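AceL NrdHF-1-1 Intein (Metagenome, PDB 6ZGQ) is a naturally split class 3 intein, here joined into one chain and made splice-inactive, whose native form probably excises itself from a precursor and ligates the flanking exteins. Local coordinates at residues Y44-K52 with F131-K139. Sequence-based numbering, arbitrary orientation. Where two conformers were deposited one is given.
Sequences YTNPTKTQK and FHALSVPGK
Gln-51 and Ala-133 form an antiparallel hydrogen-bonded pair joining strands 49-52 and 131-135, whose axes run at 165° to each other and so nearly antiparallel. Gln-51 N donates to Ala-133 O over 2.9 Å, and Ala-133 N returns a bond to Gln-51 O. Farther along, Ser-135 N reaches Lys-49 O, while Ser-135 O accepts the N-H of Thr-48. CA-H...O contacts supplement these bonds: His-132 CA lies 3.2 Å from Gln-51 O, and Leu-134 CA and Thr-50 CA approach Lys-49 O and Ala-133 O respectively.

Water 1 donates to Gln-51 O and meets His-132 ND1 at 2.7 Å, in the plane of the ring at its edge; Glu-130 engages NE2, so both ring nitrogens are held.

Apolar contacts alternate between the faces. Gln-51 lays CG on the methyl of Ala-133 (3.4 Å to CB), its chain extended beyond CG after a strained chi1 of 107°. On the other face Lys-52 runs beside His-132, CG 3.6 Å from CE1, because CG stands anti to its backbone N (chi1 -169°); Thr-50 CG2 meets Leu-134 CD2 at 3.7 Å. Beyond the strands, Val-136 CG1 packs against Pro-47 CA.

An alanine in place of Gln-51 would probably leave the Ala-133 methyl without the CG and side-chain amide that lie against it. The pairing thus rests chiefly on main-chain hydrogen bonding, four bonds across the two segments, with thin side-chain contacts added on both faces, joining the edge strand 49-55 to the buried strand segment 131-135 of this all-beta intein fold.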
loop_
_atom_site.group_PDB
_atom_site.type_symbol
_atom_site.label_atom_id
_atom_site.label_comp_id
_atom_site.label_asym_id
_atom_site.label_seq_id
_atom_site.Cartn_x
_atom_site.Cartn_y
_atom_site.Cartn_z
ATOM N N TYR A 44 -1.755 -12.199 9.797
ATOM C CA TYR A 44 -2.599 -11.169 10.423
ATOM C C TYR A 44 -1.934 -10.737 11.747
ATOM O O TYR A 44 -1.569 -11.589 12.566
ATOM C CB TYR A 44 -4.045 -11.659 10.629
ATOM C CG TYR A 44 -4.730 -12.091 9.351
ATOM C CD1 TYR A 44 -5.352 -11.164 8.521
ATOM C CD2 TYR A 44 -4.746 -13.426 8.964
ATOM C CE1 TYR A 44 -5.971 -11.553 7.347
ATOM C CE2 TYR A 44 -5.372 -13.825 7.795
ATOM C CZ TYR A 44 -5.983 -12.885 6.990
ATOM O OH TYR A 44 -6.602 -13.268 5.827
ATOM N N THR A 45 -1.748 -9.425 11.916
ATOM C CA THR A 45 -1.142 -8.817 13.114
ATOM C C THR A 45 -1.929 -7.545 13.449
ATOM O O THR A 45 -2.600 -7.005 12.573
ATOM C CB THR A 45 0.327 -8.408 12.865
ATOM O OG1 THR A 45 0.370 -7.521 11.742
ATOM C CG2 THR A 45 1.226 -9.615 12.589
ATOM N N ASN A 46 -1.850 -7.097 14.703
ATOM C CA ASN A 46 -2.452 -5.823 15.136
ATOM C C ASN A 46 -1.508 -4.697 14.707
ATOM O O ASN A 46 -0.288 -4.829 14.834
ATOM C CB ASN A 46 -2.713 -5.817 16.649
ATOM C CG ASN A 46 -3.640 -6.934 17.076
ATOM O OD1 ASN A 46 -4.853 -6.873 16.871
ATOM N ND2 ASN A 46 -3.067 -7.977 17.649
ATOM N N PRO A 47 -2.054 -3.593 14.154
ATOM C CA PRO A 47 -1.233 -2.393 13.961
ATOM C C PRO A 47 -0.742 -1.893 15.321
ATOM O O PRO A 47 -1.473 -2.046 16.302
ATOM C CB PRO A 47 -2.190 -1.369 13.324
ATOM C CG PRO A 47 -3.421 -2.122 12.934
ATOM C CD PRO A 47 -3.437 -3.426 13.683
ATOM N N THR A 48 0.474 -1.335 15.366
ATOM C CA THR A 48 1.072 -0.763 16.585
ATOM C C THR A 48 0.863 0.762 16.638
ATOM O O THR A 48 0.985 1.349 17.708
ATOM C CB THR A 48 2.576 -1.085 16.685
ATOM O OG1 THR A 48 3.244 -0.508 15.562
ATOM C CG2 THR A 48 2.818 -2.597 16.722
ATOM N N LYS A 49 0.545 1.386 15.500
ATOM C CA LYS A 49 0.046 2.770 15.483
ATOM C C LYS A 49 -0.775 3.059 14.224
ATOM O O LYS A 49 -0.532 2.438 13.179
ATOM C CB LYS A 49 1.185 3.792 15.654
ATOM C CG LYS A 49 2.304 3.715 14.629
ATOM C CD LYS A 49 3.209 4.942 14.659
ATOM C CE LYS A 49 4.094 4.990 15.900
ATOM N NZ LYS A 49 5.132 3.917 15.919
ATOM N N THR A 50 -1.761 3.957 14.373
ATOM C CA THR A 50 -2.553 4.533 13.275
ATOM C C THR A 50 -2.294 6.049 13.288
ATOM O O THR A 50 -2.056 6.600 14.371
ATOM C CB THR A 50 -4.059 4.272 13.461
ATOM O OG1 THR A 50 -4.501 4.957 14.632
ATOM C CG2 THR A 50 -4.355 2.784 13.608
ATOM N N GLN A 51 -2.289 6.680 12.108
ATOM C CA GLN A 51 -1.987 8.112 11.953
ATOM C C GLN A 51 -3.082 8.746 11.087
ATOM O O GLN A 51 -3.555 8.106 10.133
ATOM C CB GLN A 51 -0.586 8.334 11.340
ATOM C CG GLN A 51 -0.592 8.802 9.883
ATOM C CD GLN A 51 0.746 9.321 9.374
ATOM O OE1 GLN A 51 0.781 10.114 8.431
ATOM N NE2 GLN A 51 1.845 8.886 9.981
ATOM N N LYS A 52 -3.478 9.971 11.444
ATOM C CA LYS A 52 -4.416 10.795 10.679
ATOM C C LYS A 52 -3.700 12.114 10.356
ATOM O O LYS A 52 -3.214 12.787 11.275
ATOM C CB LYS A 52 -5.688 11.047 11.504
ATOM C CG LYS A 52 -6.856 11.662 10.740
ATOM C CD LYS A 52 -7.870 12.319 11.663
ATOM C CE LYS A 52 -8.424 11.358 12.702
ATOM N NZ LYS A 52 -9.145 12.099 13.770
ATOM N N PHE A 131 -5.473 11.753 4.983
ATOM C CA PHE A 131 -4.694 10.539 4.668
ATOM C C PHE A 131 -4.440 9.794 5.992
ATOM O O PHE A 131 -4.271 10.434 7.045
ATOM C CB PHE A 131 -3.336 10.858 4.013
ATOM C CG PHE A 131 -3.411 11.548 2.673
ATOM C CD1 PHE A 131 -3.832 12.862 2.573
ATOM C CD2 PHE A 131 -3.003 10.899 1.514
ATOM C CE1 PHE A 131 -3.888 13.502 1.348
ATOM C CE2 PHE A 131 -3.049 11.545 0.286
ATOM C CZ PHE A 131 -3.491 12.848 0.204
ATOM N N HIS A 132 -4.418 8.462 5.927
ATOM C CA HIS A 132 -4.246 7.596 7.090
ATOM C C HIS A 132 -3.060 6.640 6.831
ATOM O O HIS A 132 -2.738 6.367 5.658
ATOM C CB HIS A 132 -5.551 6.832 7.363
ATOM C CG HIS A 132 -6.708 7.717 7.699
ATOM N ND1 HIS A 132 -7.089 7.976 8.996
ATOM C CD2 HIS A 132 -7.572 8.397 6.909
ATOM C CE1 HIS A 132 -8.130 8.790 8.994
ATOM N NE2 HIS A 132 -8.443 9.063 7.738
ATOM N N ALA A 133 -2.410 6.200 7.915
ATOM C CA ALA A 133 -1.255 5.281 7.884
ATOM C C ALA A 133 -1.321 4.290 9.047
ATOM O O ALA A 133 -1.880 4.627 10.088
ATOM C CB ALA A 133 0.051 6.063 7.953
ATOM N N LEU A 134 -0.760 3.090 8.848
ATOM C CA LEU A 134 -0.600 2.054 9.884
ATOM C C LEU A 134 0.874 1.653 10.000
ATOM O O LEU A 134 1.594 1.703 9.000
ATOM C CB LEU A 134 -1.399 0.799 9.509
ATOM C CG LEU A 134 -2.844 0.998 9.065
ATOM C CD1 LEU A 134 -3.448 -0.339 8.652
ATOM C CD2 LEU A 134 -3.653 1.639 10.176
ATOM N N SER A 135 1.298 1.276 11.209
ATOM C CA SER A 135 2.558 0.562 11.445
ATOM C C SER A 135 2.219 -0.893 11.780
ATOM O O SER A 135 1.346 -1.135 12.623
ATOM C CB SER A 135 3.346 1.222 12.575
ATOM O OG SER A 135 3.548 2.600 12.284
ATOM N N VAL A 136 2.861 -1.830 11.074
ATOM C CA VAL A 136 2.803 -3.279 11.370
ATOM C C VAL A 136 4.234 -3.838 11.409
ATOM O O VAL A 136 5.104 -3.347 10.698
ATOM C CB VAL A 136 1.934 -4.052 10.339
ATOM C CG1 VAL A 136 0.455 -3.805 10.583
ATOM C CG2 VAL A 136 2.305 -3.699 8.904
ATOM N N PRO A 137 4.498 -4.856 12.254
ATOM C CA PRO A 137 5.841 -5.450 12.368
ATOM C C PRO A 137 6.539 -5.809 11.040
ATOM O O PRO A 137 7.745 -5.611 10.915
ATOM C CB PRO A 137 5.577 -6.722 13.173
ATOM C CG PRO A 137 4.413 -6.370 14.039
ATOM C CD PRO A 137 3.541 -5.485 13.187
ATOM N N GLY A 138 5.782 -6.333 10.075
ATOM C CA GLY A 138 6.313 -6.756 8.771
ATOM C C GLY A 138 6.673 -5.585 7.864
ATOM O O GLY A 138 7.309 -5.801 6.827
ATOM N N LYS A 139 6.234 -4.376 8.246
ATOM C CA LYS A 139 6.569 -3.088 7.594
ATOM C C LYS A 139 5.808 -2.871 6.282
ATOM O O LYS A 139 6.100 -1.905 5.568
ATOM C CB LYS A 139 8.081 -2.943 7.346
ATOM C CG LYS A 139 8.967 -3.037 8.587
ATOM C CD LYS A 139 10.439 -2.760 8.277
ATOM C CE LYS A 139 11.098 -3.814 7.391
ATOM N NZ LYS A 139 11.306 -5.127 8.065
HETATM O O HOH W 1 -6.072 6.821 11.184
#